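Local structure of putative adhesin (Bacteroides fragilis NCTC 9343, 3PET) at residues 27-32 and 76-81; 89-94 and 108-113; 113-118 and 131-136. The protein is of unknown function but probably acts in cell adhesion, as a putative lipoprotein whose right-handed beta-helix resembles the head domain of auto-transporter adhesins. One frame throughout, in Å; residues are numbered along the deposited sequence. Where two conformers were deposited one is given.

Interaction 1. Residues 27-32 and 76-81. With ACT (acetate ion), chain D.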
ATOM      1  N   GLY A  27       5.993 -15.867  -7.089  1.00 17.53           N
ATOM      2  CA  GLY A  27       6.259 -15.559  -5.683  1.00 17.97           C
ATOM      3  C   GLY A  27       7.755 -15.445  -5.457  1.00 21.30           C
ATOM      4  O   GLY A  27       8.288 -15.860  -4.435  1.00 20.52           O
ATOM      5  N   THR A  28       8.440 -14.880  -6.435  1.00 18.97           N
ATOM      6  CA  THR A  28       9.887 -14.751  -6.426  1.00 18.28           C
ATOM      7  C   THR A  28      10.337 -13.356  -6.066  1.00 22.31           C
ATOM      8  O   THR A  28       9.521 -12.432  -5.925  1.00 22.70           O
ATOM      9  CB  THR A  28      10.404 -15.107  -7.844  1.00 21.88           C
ATOM     10  OG1 THR A  28       9.626 -14.377  -8.782  1.00 18.55           O
ATOM     11  CG2 THR A  28      10.317 -16.588  -8.141  1.00 16.28           C
ATOM     12  N   VAL A  29      11.661 -13.201  -5.962  1.00 18.16           N
ATOM     13  CA  VAL A  29      12.318 -11.920  -5.767  1.00 17.50           C
ATOM     14  C   VAL A  29      13.082 -11.630  -7.058  1.00 20.98           C
ATOM     15  O   VAL A  29      13.929 -12.420  -7.460  1.00 20.74           O
ATOM     16  CB  VAL A  29      13.220 -11.829  -4.517  1.00 21.58           C
ATOM     17  CG1 VAL A  29      13.829 -10.432  -4.415  1.00 22.15           C
ATOM     18  CG2 VAL A  29      12.446 -12.164  -3.249  1.00 21.12           C
ATOM     19  N   GLY A  30      12.800 -10.503  -7.683  1.00 17.40           N
ATOM     20  CA  GLY A  30      13.462 -10.115  -8.923  1.00 17.04           C
ATOM     21  C   GLY A  30      12.490  -9.553  -9.923  1.00 20.63           C
ATOM     22  O   GLY A  30      11.284  -9.832  -9.854  1.00 18.76           O
ATOM     23  N   ASN A  31      13.018  -8.781 -10.881  1.00 17.58           N
ATOM     24  CA  ASN A  31      12.188  -8.131 -11.887  1.00 16.97           C
ATOM     25  C   ASN A  31      11.838  -9.092 -12.975  1.00 20.47           C
ATOM     26  O   ASN A  31      12.667  -9.928 -13.371  1.00 20.12           O
ATOM     27  CB  ASN A  31      12.877  -6.885 -12.448  1.00 15.58           C
ATOM     28  CG  ASN A  31      13.058  -5.815 -11.400  1.00 23.37           C
ATOM     29  OD1 ASN A  31      12.239  -5.643 -10.500  1.00 19.54           O
ATOM     30  ND2 ASN A  31      14.165  -5.112 -11.455  1.00 16.14           N
ATOM     31  N   ILE A  32      10.599  -8.981 -13.456  1.00 16.43           N
ATOM     32  CA  ILE A  32      10.093  -9.856 -14.516  1.00 16.26           C
ATOM     33  C   ILE A  32       9.825  -9.058 -15.778  1.00 20.11           C
ATOM     34  O   ILE A  32       9.171  -8.009 -15.719  1.00 18.53           O
ATOM     35  CB  ILE A  32       8.826 -10.618 -14.057  1.00 18.49           C
ATOM     36  CG1 ILE A  32       9.156 -11.547 -12.857  1.00 17.72           C
ATOM     37  CG2 ILE A  32       8.168 -11.379 -15.245  1.00 17.42           C
ATOM     38  CD1 ILE A  32       7.932 -12.119 -12.118  1.00 23.32           C
ATOM     39  N   ARG A  76      21.773 -12.935   1.504  1.00 45.39           N
ATOM     40  CA  ARG A  76      22.409 -11.655   1.828  1.00 45.56           C
ATOM     41  C   ARG A  76      21.808 -10.519   0.925  1.00 49.63           C
ATOM     42  O   ARG A  76      21.346  -9.513   1.468  1.00 50.48           O
ATOM     43  CB  ARG A  76      23.935 -11.769   1.715  1.00 45.93           C
ATOM     44  N   ASN A  77      21.631 -10.774  -0.403  1.00 44.56           N
ATOM     45  CA  ASN A  77      20.983  -9.836  -1.348  1.00 43.34           C
ATOM     46  C   ASN A  77      20.534 -10.550  -2.645  1.00 45.35           C
ATOM     47  O   ASN A  77      21.144 -11.551  -3.027  1.00 45.28           O
ATOM     48  CB  ASN A  77      21.907  -8.657  -1.702  1.00 44.52           C
ATOM     49  CG  ASN A  77      23.074  -9.047  -2.582  1.00 64.20           C
ATOM     50  OD1 ASN A  77      22.922  -9.293  -3.785  1.00 54.24           O
ATOM     51  ND2 ASN A  77      24.259  -9.143  -1.995  1.00 56.79           N
ATOM     52  N   PHE A  78      19.539  -9.977  -3.361  1.00 39.52           N
ATOM     53  CA  PHE A  78      19.010 -10.524  -4.614  1.00 38.02           C
ATOM     54  C   PHE A  78      19.346  -9.619  -5.812  1.00 42.23           C
ATOM     55  O   PHE A  78      18.555  -9.514  -6.765  1.00 40.77           O
ATOM     56  CB  PHE A  78      17.485 -10.731  -4.514  1.00 38.80           C
ATOM     57  CG  PHE A  78      17.014 -11.741  -3.492  1.00 39.79           C
ATOM     58  CD1 PHE A  78      16.857 -13.077  -3.831  1.00 42.72           C
ATOM     59  CD2 PHE A  78      16.675 -11.343  -2.203  1.00 42.16           C
ATOM     60  CE1 PHE A  78      16.385 -14.007  -2.888  1.00 43.71           C
ATOM     61  CE2 PHE A  78      16.195 -12.270  -1.267  1.00 44.26           C
ATOM     62  CZ  PHE A  78      16.044 -13.592  -1.618  1.00 41.92           C
ATOM     63  N   LYS A  79      20.529  -8.977  -5.766  1.00 40.23           N
ATOM     64  CA  LYS A  79      21.008  -8.082  -6.833  1.00 40.74           C
ATOM     65  C   LYS A  79      21.347  -8.858  -8.118  1.00 43.95           C
ATOM     66  O   LYS A  79      21.969  -9.929  -8.043  1.00 44.90           O
ATOM     67  CB  LYS A  79      22.255  -7.291  -6.377  1.00 43.44           C
ATOM     68  CG  LYS A  79      21.955  -6.204  -5.351  1.00 51.15           C
ATOM     69  CD  LYS A  79      23.072  -5.167  -5.257  1.00 55.24           C
ATOM     70  CE  LYS A  79      23.963  -5.377  -4.054  1.00 61.60           C
ATOM     71  NZ  LYS A  79      25.037  -6.362  -4.331  1.00 66.23           N
ATOM     72  N   LYS A  80      20.969  -8.289  -9.287  1.00 37.06           N
ATOM     73  CA  LYS A  80      21.230  -8.815 -10.646  1.00 35.89           C
ATOM     74  C   LYS A  80      20.164  -9.817 -11.135  1.00 35.79           C
ATOM     75  O   LYS A  80      20.185 -10.151 -12.324  1.00 36.40           O
ATOM     76  CB  LYS A  80      22.645  -9.435 -10.788  1.00 38.31           C
ATOM     77  CG  LYS A  80      23.771  -8.398 -10.699  1.00 51.96           C
ATOM     78  CD  LYS A  80      25.107  -9.033 -10.345  1.00 64.25           C
ATOM     79  CE  LYS A  80      26.172  -8.014  -9.999  1.00 77.85           C
ATOM     80  NZ  LYS A  80      26.759  -7.365 -11.205  1.00 88.33           N
HETATM   81  N   MSE A  81      19.208 -10.239 -10.260  1.00 27.26           N
HETATM   82  CA  MSE A  81      18.149 -11.207 -10.619  1.00 24.15           C
HETATM   83  C   MSE A  81      17.215 -10.654 -11.708  1.00 27.57           C
HETATM   84  O   MSE A  81      16.612  -9.596 -11.516  1.00 28.31           O
HETATM   85  CB  MSE A  81      17.320 -11.616  -9.386  1.00 24.29           C
HETATM   86  CG  MSE A  81      18.086 -12.488  -8.394  1.00 29.36           C
HETATM   87 SE   MSE A  81      18.813 -14.147  -9.181  0.75 34.93          SE
HETATM   88  CE  MSE A  81      17.185 -14.953  -9.686  1.00 29.46           C
TER
HETATM   89  C   ACT D 247      14.928 -15.164  -6.022  1.00 29.23           C
HETATM   90  O   ACT D 247      15.439 -14.174  -6.565  1.00 28.92           O
HETATM   91  OXT ACT D 247      13.731 -15.205  -5.855  1.00 28.15           O
HETATM   92  CH3 ACT D 247      15.799 -16.313  -5.537  1.00 28.46           C
HETATM   93  O   HOH W   1      15.793  -7.670 -10.154  1.00 33.81           O
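Val-29 lies over one face of the Phe-78 ring. The contact joins a turn of the right-handed beta-helix, just before strand 31-36, to the loop that leads into strand 82-87. The two side chains cross at about a right angle. Val-29 CB stands over the centre of the ring, 3.9 Å from its centroid, in a CH-pi contact. CG1 is anti to the backbone N (chi1 -179°), and this puts it against the root of the ring, 3.6 Å from Phe-78 CG. Phe-78 starts a type II beta turn that ends at Met-81. Overlapping it, Asn-77 OD1 accepts from Lys-79 N in an Asx turn.

Met-81, a selenomethionine, points its CB toward residues 27-32 and meets Val-29 O and the CA of Gly-30. Its chain then bends at chi2 and chi3, and its side chain packs on Ile-52 and Val-53 of helix 50-53. An acetate ion, probably from the crystallisation liquor, sits between the segments. Its OXT accepts from Val-29 N at 2.9 Å, with an N-H...O angle of 161°. Acetate O lies 3.3 Å from Phe-78 CD1, and Met-81 CG also approaches it. Val-215 and Gly-216 of the second subunit pack on Val-29 and Phe-78, so the second subunit also packs on this patch.

No direct hydrogen bond joins the two segments. A water bridges their backbones instead: it donates to Met-81 O over an unusually short distance and accepts from Asn-31 N at 3.1 Å.

Interaction 2. Residues 89-94 and 108-113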
ATOM      1  N   THR A  89       0.690 -16.295 -26.007  1.00 19.08           N
ATOM      2  CA  THR A  89      -0.478 -15.641 -25.434  1.00 19.22           C
ATOM      3  C   THR A  89      -0.323 -15.409 -23.936  1.00 22.17           C
ATOM      4  O   THR A  89       0.408 -16.146 -23.272  1.00 21.91           O
ATOM      5  CB  THR A  89      -1.788 -16.449 -25.694  1.00 24.55           C
ATOM      6  OG1 THR A  89      -1.758 -17.673 -24.957  1.00 27.48           O
ATOM      7  CG2 THR A  89      -2.085 -16.687 -27.181  1.00 20.43           C
ATOM      8  N   LEU A  90      -1.059 -14.412 -23.399  1.00 17.38           N
ATOM      9  CA  LEU A  90      -1.097 -14.140 -21.967  1.00 16.77           C
ATOM     10  C   LEU A  90      -2.460 -13.594 -21.574  1.00 21.94           C
ATOM     11  O   LEU A  90      -2.906 -12.583 -22.133  1.00 20.69           O
ATOM     12  CB  LEU A  90       0.018 -13.183 -21.513  1.00 16.66           C
ATOM     13  CG  LEU A  90       0.233 -13.108 -19.985  1.00 19.88           C
ATOM     14  CD1 LEU A  90       0.867 -14.395 -19.444  1.00 20.17           C
ATOM     15  CD2 LEU A  90       1.074 -11.916 -19.625  1.00 22.08           C
ATOM     16  N   ASN A  91      -3.115 -14.271 -20.599  1.00 18.67           N
ATOM     17  CA  ASN A  91      -4.431 -13.900 -20.076  1.00 19.07           C
ATOM     18  C   ASN A  91      -4.406 -13.515 -18.600  1.00 21.16           C
ATOM     19  O   ASN A  91      -5.383 -12.968 -18.108  1.00 18.84           O
ATOM     20  CB  ASN A  91      -5.418 -15.061 -20.264  1.00 21.95           C
ATOM     21  CG  ASN A  91      -5.696 -15.324 -21.718  1.00 36.41           C
ATOM     22  OD1 ASN A  91      -5.400 -16.393 -22.215  1.00 26.67           O
ATOM     23  ND2 ASN A  91      -6.197 -14.327 -22.445  1.00 29.42           N
ATOM     24  N   GLY A  92      -3.329 -13.846 -17.892  1.00 18.20           N
ATOM     25  CA  GLY A  92      -3.275 -13.542 -16.474  1.00 16.99           C
ATOM     26  C   GLY A  92      -1.897 -13.429 -15.882  1.00 19.30           C
ATOM     27  O   GLY A  92      -0.978 -14.158 -16.264  1.00 18.20           O
ATOM     28  N   ILE A  93      -1.763 -12.484 -14.941  1.00 14.97           N
ATOM     29  CA  ILE A  93      -0.566 -12.296 -14.129  1.00 15.00           C
ATOM     30  C   ILE A  93      -1.016 -12.208 -12.696  1.00 19.32           C
ATOM     31  O   ILE A  93      -1.787 -11.310 -12.340  1.00 18.73           O
ATOM     32  CB  ILE A  93       0.357 -11.086 -14.509  1.00 19.27           C
ATOM     33  CG1 ILE A  93       0.799 -11.127 -15.997  1.00 20.41           C
ATOM     34  CG2 ILE A  93       1.618 -11.059 -13.577  1.00 20.03           C
ATOM     35  CD1 ILE A  93       1.405  -9.814 -16.501  1.00 28.07           C
ATOM     36  N   SER A  94      -0.531 -13.126 -11.871  1.00 16.04           N
ATOM     37  CA  SER A  94      -0.724 -13.103 -10.421  1.00 15.93           C
ATOM     38  C   SER A  94       0.655 -12.929  -9.792  1.00 19.57           C
ATOM     39  O   SER A  94       1.506 -13.816  -9.927  1.00 19.40           O
ATOM     40  CB  SER A  94      -1.406 -14.374  -9.940  1.00 17.83           C
ATOM     41  OG  SER A  94      -1.572 -14.254  -8.541  1.00 24.09           O
ATOM     42  N   THR A 108      -1.244  -8.428 -27.160  1.00 21.12           N
ATOM     43  CA  THR A 108      -2.558  -8.505 -27.804  1.00 22.00           C
ATOM     44  C   THR A 108      -3.226  -9.752 -27.247  1.00 25.16           C
ATOM     45  O   THR A 108      -2.712 -10.862 -27.405  1.00 23.13           O
ATOM     46  CB  THR A 108      -2.462  -8.505 -29.336  1.00 25.16           C
ATOM     47  OG1 THR A 108      -1.786  -7.324 -29.748  1.00 28.16           O
ATOM     48  CG2 THR A 108      -3.829  -8.580 -29.999  1.00 19.85           C
ATOM     49  N   THR A 109      -4.345  -9.563 -26.559  1.00 21.31           N
ATOM     50  CA  THR A 109      -5.063 -10.666 -25.921  1.00 20.68           C
ATOM     51  C   THR A 109      -6.556 -10.356 -25.903  1.00 26.62           C
ATOM     52  O   THR A 109      -6.940  -9.215 -26.135  1.00 26.62           O
ATOM     53  CB  THR A 109      -4.495 -10.875 -24.480  1.00 23.76           C
ATOM     54  OG1 THR A 109      -5.024 -12.085 -23.928  1.00 23.55           O
ATOM     55  CG2 THR A 109      -4.768  -9.679 -23.522  1.00 19.15           C
ATOM     56  N   ASP A 110      -7.395 -11.345 -25.610  1.00 24.75           N
ATOM     57  CA  ASP A 110      -8.821 -11.092 -25.475  1.00 25.87           C
ATOM     58  C   ASP A 110      -9.089 -10.534 -24.059  1.00 30.13           C
ATOM     59  O   ASP A 110      -9.557  -9.410 -23.923  1.00 30.26           O
ATOM     60  CB  ASP A 110      -9.664 -12.355 -25.770  1.00 29.06           C
ATOM     61  CG  ASP A 110      -9.076 -13.690 -25.296  1.00 48.14           C
ATOM     62  OD1 ASP A 110      -8.277 -13.686 -24.317  1.00 48.54           O
ATOM     63  OD2 ASP A 110      -9.419 -14.738 -25.899  1.00 56.85           O
ATOM     64  N   ASN A 111      -8.745 -11.302 -23.016  1.00 26.86           N
ATOM     65  CA  ASN A 111      -8.950 -10.922 -21.611  1.00 25.45           C
ATOM     66  C   ASN A 111      -7.650 -10.951 -20.870  1.00 28.37           C
ATOM     67  O   ASN A 111      -6.904 -11.917 -20.991  1.00 27.58           O
ATOM     68  CB  ASN A 111      -9.932 -11.877 -20.909  1.00 23.82           C
ATOM     69  CG  ASN A 111     -11.203 -12.126 -21.684  1.00 50.49           C
ATOM     70  OD1 ASN A 111     -12.003 -11.223 -21.924  1.00 38.65           O
ATOM     71  ND2 ASN A 111     -11.384 -13.351 -22.152  1.00 44.28           N
ATOM     72  N   LEU A 112      -7.375  -9.907 -20.091  1.00 23.23           N
ATOM     73  CA  LEU A 112      -6.186  -9.867 -19.267  1.00 20.77           C
ATOM     74  C   LEU A 112      -6.602  -9.630 -17.832  1.00 24.28           C
ATOM     75  O   LEU A 112      -7.332  -8.680 -17.550  1.00 23.30           O
ATOM     76  CB  LEU A 112      -5.181  -8.806 -19.747  1.00 19.21           C
ATOM     77  CG  LEU A 112      -3.880  -8.683 -18.927  1.00 21.32           C
ATOM     78  CD1 LEU A 112      -3.020  -9.991 -18.986  1.00 21.16           C
ATOM     79  CD2 LEU A 112      -3.076  -7.479 -19.364  1.00 19.42           C
ATOM     80  N   ASP A 113      -6.136 -10.498 -16.928  1.00 20.09           N
ATOM     81  CA  ASP A 113      -6.405 -10.373 -15.507  1.00 20.14           C
ATOM     82  C   ASP A 113      -5.066 -10.113 -14.766  1.00 23.75           C
ATOM     83  O   ASP A 113      -4.151 -10.940 -14.828  1.00 23.49           O
ATOM     84  CB  ASP A 113      -7.123 -11.642 -14.991  1.00 22.77           C
ATOM     85  CG  ASP A 113      -7.635 -11.585 -13.573  1.00 38.13           C
ATOM     86  OD1 ASP A 113      -7.680 -10.470 -12.996  1.00 39.79           O
ATOM     87  OD2 ASP A 113      -8.035 -12.644 -13.048  1.00 49.98           O
TER
HETATM   88  O   HOH W   2      -2.606 -13.239 -25.707  1.00 26.65           O
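Asn-91 reaches over to residues 108-113 with its side-chain amide. Its CB lies 3.6 Å from Asn-111 O. CG is anti to the carbonyl carbon (chi1 -66°), and it stays near the same oxygen and Thr-109 OG1. At the tip, ND2 gives a nearly straight hydrogen bond to Asn-111 O, 2.9 Å long with an N-H...O angle of 173°. This acceptor lies in the amide plane of Asn-91, and the donor lies in the carbonyl plane of Asn-111. ND2 also makes a weak bond to Asp-110 OD1, with an angle of only 118°. The same OD1 accepts from Asn-111 N, so one carboxylate oxygen serves both segments.

Thr-109 bonds in the reverse direction, from 108-113 to 89-94. Its OG1 is anti to the backbone N and donates to Leu-90 O at 2.8 Å, from above the carbonyl plane. A water links Leu-90 N to Thr-108 O.

Beyond this corner the chains become neighbouring parallel strands, in successive coils of the beta-helix. Asp-113 N donates to Asn-91 O at 2.8 Å, and Ile-93 N donates to Asp-113 O at 2.8 Å. Leu-112 CD1 comes 3.8 Å from Asn-91 C. Asn-22 and strand 23-26 border residues 89-94 through backbone hydrogen bonds, Asn-91 with Asn-22 and Gly-92 with Ile-24.

The side-chain bonds lie at the start of the parallel pairing, and Asn-91 takes part in both. An uncharged amide and a hydroxyl thus satisfy two backbone carbonyls, Asn-111 O and Leu-90 O, where the main-chain ladder starts.

Interaction 3. Residues 113-118 and 131-136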
ATOM      1  N   ASP A 113      -6.136 -10.498 -16.928  1.00 20.09           N
ATOM      2  CA  ASP A 113      -6.405 -10.373 -15.507  1.00 20.14           C
ATOM      3  C   ASP A 113      -5.066 -10.113 -14.766  1.00 23.75           C
ATOM      4  O   ASP A 113      -4.151 -10.940 -14.828  1.00 23.49           O
ATOM      5  CB  ASP A 113      -7.123 -11.642 -14.991  1.00 22.77           C
ATOM      6  CG  ASP A 113      -7.635 -11.585 -13.573  1.00 38.13           C
ATOM      7  OD1 ASP A 113      -7.680 -10.470 -12.996  1.00 39.79           O
ATOM      8  OD2 ASP A 113      -8.035 -12.644 -13.048  1.00 49.98           O
ATOM      9  N   ILE A 114      -4.955  -8.941 -14.113  1.00 17.42           N
ATOM     10  CA  ILE A 114      -3.763  -8.573 -13.350  0.50 16.49           C
ATOM     11  C   ILE A 114      -4.128  -8.546 -11.878  1.00 20.46           C
ATOM     12  O   ILE A 114      -5.036  -7.796 -11.473  1.00 18.25           O
ATOM     13  CB  ILE A 114      -3.107  -7.241 -13.805  0.50 19.35           C
ATOM     14  CG1 ILE A 114      -2.821  -7.239 -15.322  0.50 19.90           C
ATOM     15  CG2 ILE A 114      -1.820  -6.949 -12.992  0.50 18.85           C
ATOM     16  CD1 ILE A 114      -2.930  -5.920 -15.918  0.50 27.95           C
ATOM     17  N   GLU A 115      -3.422  -9.391 -11.082  1.00 17.79           N
ATOM     18  CA  GLU A 115      -3.601  -9.491  -9.631  1.00 19.26           C
ATOM     19  C   GLU A 115      -2.229  -9.201  -9.007  1.00 24.85           C
ATOM     20  O   GLU A 115      -1.329 -10.044  -9.080  1.00 24.73           O
ATOM     21  CB  GLU A 115      -4.171 -10.866  -9.181  1.00 20.62           C
ATOM     22  CG  GLU A 115      -5.449 -11.317  -9.893  1.00 30.47           C
ATOM     23  CD  GLU A 115      -6.772 -10.712  -9.444  1.00 54.75           C
ATOM     24  OE1 GLU A 115      -7.074 -10.756  -8.228  1.00 52.27           O
ATOM     25  OE2 GLU A 115      -7.539 -10.252 -10.321  1.00 41.04           O
ATOM     26  N   SER A 116      -2.029  -7.976  -8.489  1.00 20.87           N
ATOM     27  CA  SER A 116      -0.746  -7.639  -7.857  1.00 20.37           C
ATOM     28  C   SER A 116      -0.908  -7.634  -6.349  1.00 23.75           C
ATOM     29  O   SER A 116      -1.733  -6.896  -5.796  1.00 22.51           O
ATOM     30  CB  SER A 116      -0.193  -6.317  -8.374  1.00 24.48           C
ATOM     31  OG  SER A 116      -1.136  -5.259  -8.266  1.00 35.40           O
ATOM     32  N   LYS A 117      -0.182  -8.543  -5.692  1.00 20.53           N
ATOM     33  CA  LYS A 117      -0.253  -8.762  -4.250  1.00 19.79           C
ATOM     34  C   LYS A 117       1.140  -8.750  -3.637  1.00 21.28           C
ATOM     35  O   LYS A 117       1.359  -9.363  -2.592  1.00 20.74           O
ATOM     36  CB  LYS A 117      -0.931 -10.132  -3.976  1.00 25.04           C
ATOM     37  CG  LYS A 117      -2.217 -10.417  -4.764  1.00 42.94           C
ATOM     38  CD  LYS A 117      -2.349 -11.863  -5.256  1.00 52.92           C
ATOM     39  CE  LYS A 117      -2.860 -12.825  -4.197  1.00 67.86           C
ATOM     40  NZ  LYS A 117      -4.329 -12.703  -3.987  1.00 79.48           N
ATOM     41  N   GLY A 118       2.098  -8.132  -4.324  1.00 16.36           N
ATOM     42  CA  GLY A 118       3.474  -8.082  -3.843  1.00 15.35           C
ATOM     43  C   GLY A 118       3.981  -6.673  -3.636  1.00 18.08           C
ATOM     44  O   GLY A 118       3.187  -5.726  -3.532  1.00 16.46           O
ATOM     45  N   LYS A 131     -11.215  -7.215 -22.700  1.00 22.82           N
ATOM     46  CA  LYS A 131     -11.535  -7.004 -21.297  0.50 22.17           C
ATOM     47  C   LYS A 131     -10.266  -6.987 -20.459  1.00 25.70           C
ATOM     48  O   LYS A 131      -9.412  -7.872 -20.592  1.00 25.70           O
ATOM     49  CB  LYS A 131     -12.510  -8.075 -20.779  0.50 24.34           C
ATOM     50  CG  LYS A 131     -13.864  -8.084 -21.486  0.50 33.30           C
ATOM     51  CD  LYS A 131     -14.735  -9.234 -21.018  0.50 39.89           C
ATOM     52  CE  LYS A 131     -16.033  -9.292 -21.780  0.50 53.56           C
ATOM     53  NZ  LYS A 131     -16.859 -10.461 -21.377  0.50 63.47           N
ATOM     54  N   LEU A 132     -10.143  -5.970 -19.608  1.00 20.46           N
ATOM     55  CA  LEU A 132      -9.025  -5.821 -18.688  1.00 19.87           C
ATOM     56  C   LEU A 132      -9.574  -5.776 -17.284  1.00 23.26           C
ATOM     57  O   LEU A 132     -10.515  -5.019 -17.002  1.00 23.26           O
ATOM     58  CB  LEU A 132      -8.182  -4.565 -18.977  1.00 19.61           C
ATOM     59  CG  LEU A 132      -7.130  -4.194 -17.911  1.00 23.01           C
ATOM     60  CD1 LEU A 132      -5.974  -5.213 -17.851  1.00 22.41           C
ATOM     61  CD2 LEU A 132      -6.628  -2.801 -18.123  1.00 25.42           C
ATOM     62  N   ASN A 133      -8.997  -6.585 -16.411  1.00 18.72           N
ATOM     63  CA  ASN A 133      -9.351  -6.633 -15.001  1.00 18.08           C
ATOM     64  C   ASN A 133      -8.095  -6.449 -14.182  1.00 23.25           C
ATOM     65  O   ASN A 133      -7.174  -7.246 -14.314  1.00 23.57           O
ATOM     66  CB  ASN A 133     -10.072  -7.946 -14.632  1.00 16.26           C
ATOM     67  CG  ASN A 133     -10.577  -7.931 -13.210  1.00 32.64           C
ATOM     68  OD1 ASN A 133     -11.381  -7.098 -12.832  1.00 28.41           O
ATOM     69  ND2 ASN A 133     -10.074  -8.808 -12.362  1.00 28.11           N
ATOM     70  N   VAL A 134      -8.040  -5.382 -13.359  1.00 18.66           N
ATOM     71  CA  VAL A 134      -6.893  -5.091 -12.506  1.00 16.74           C
ATOM     72  C   VAL A 134      -7.361  -5.083 -11.059  1.00 20.53           C
ATOM     73  O   VAL A 134      -8.265  -4.322 -10.699  1.00 19.28           O
ATOM     74  CB  VAL A 134      -6.169  -3.755 -12.880  1.00 19.72           C
ATOM     75  CG1 VAL A 134      -5.024  -3.440 -11.913  1.00 18.53           C
ATOM     76  CG2 VAL A 134      -5.653  -3.788 -14.304  1.00 19.75           C
ATOM     77  N   GLN A 135      -6.707  -5.898 -10.225  1.00 17.69           N
ATOM     78  CA  GLN A 135      -6.937  -5.925  -8.783  1.00 18.36           C
ATOM     79  C   GLN A 135      -5.600  -5.665  -8.134  1.00 21.52           C
ATOM     80  O   GLN A 135      -4.756  -6.577  -8.086  1.00 21.42           O
ATOM     81  CB  GLN A 135      -7.542  -7.270  -8.329  1.00 20.11           C
ATOM     82  CG  GLN A 135      -8.937  -7.568  -8.895  1.00 36.05           C
ATOM     83  CD  GLN A 135     -10.064  -7.077  -8.026  1.00 54.21           C
ATOM     84  OE1 GLN A 135      -9.880  -6.703  -6.871  1.00 47.09           O
ATOM     85  NE2 GLN A 135     -11.272  -7.111  -8.556  1.00 52.12           N
ATOM     86  N   SER A 136      -5.342  -4.399  -7.729  1.00 16.54           N
ATOM     87  CA  SER A 136      -4.051  -4.079  -7.090  1.00 16.02           C
ATOM     88  C   SER A 136      -4.233  -4.148  -5.600  1.00 18.28           C
ATOM     89  O   SER A 136      -5.117  -3.498  -5.050  1.00 17.90           O
ATOM     90  CB  SER A 136      -3.491  -2.736  -7.552  1.00 18.06           C
ATOM     91  OG  SER A 136      -4.356  -1.652  -7.229  1.00 20.29           O
TER
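Ile-114 and Asn-133 join the two strands through their backbones. Ile-114 N to Asn-133 O and Gln-135 N to Ile-114 O are both 2.8 Å and close to straight. The last bond, Ser-116 N to Gln-135 O, is longer at 3.1 Å. On the buried face, Ile-114 CD1 in the conformer given packs against one methyl of Leu-132 and one of Val-134. Leu-144 touches both Ile-114 and Val-134, and Leu-166 touches Leu-132. On this face Ser-116 OG also comes 3.4 Å from Ser-136 CA.

The two strands are parallel and in register, as strands of adjacent coils in the right-handed beta-helix.

The other face carries Asp-113, Glu-115, Asn-133 and Gln-135, is partly exposed and is polar. Asn-133 ND2 donates to Asp-113 OD1 at 3.0 Å, from above the carboxylate plane. Glu-115 bends at chi2 (-79°) and lies beside Gln-135, pointing the same way, with OE2 near Gln-135 CG. Glu-115 OE2 is also 2.7 Å from Asp-113 OD1, so one of the two acids probably holds a proton. Gln-135 OE1 hydrogen-bonds Lys-156 NZ.

In the fold
Interactions 2 and 3 are consecutive steps of one ladder. Both use strand 111-116 and share Asp-113, and their centres are 10 Å apart. Strand 92-95 lies on one side of it and strand 131-136 on the other. Ile-93 O lies 2.8 Å from Glu-115 N, a probable hydrogen bond, and Leu-112 O probably accepts from Asn-133 N at 2.9 Å. Interaction 1 stands apart, with its centre 24 Å from that of interaction 2 and 21 Å from that of interaction 3. Its nearest atoms are about 6 and 8 Å from theirs. It alone of the three holds the acetate. Interactions 1 and 3 both touch the second subunit.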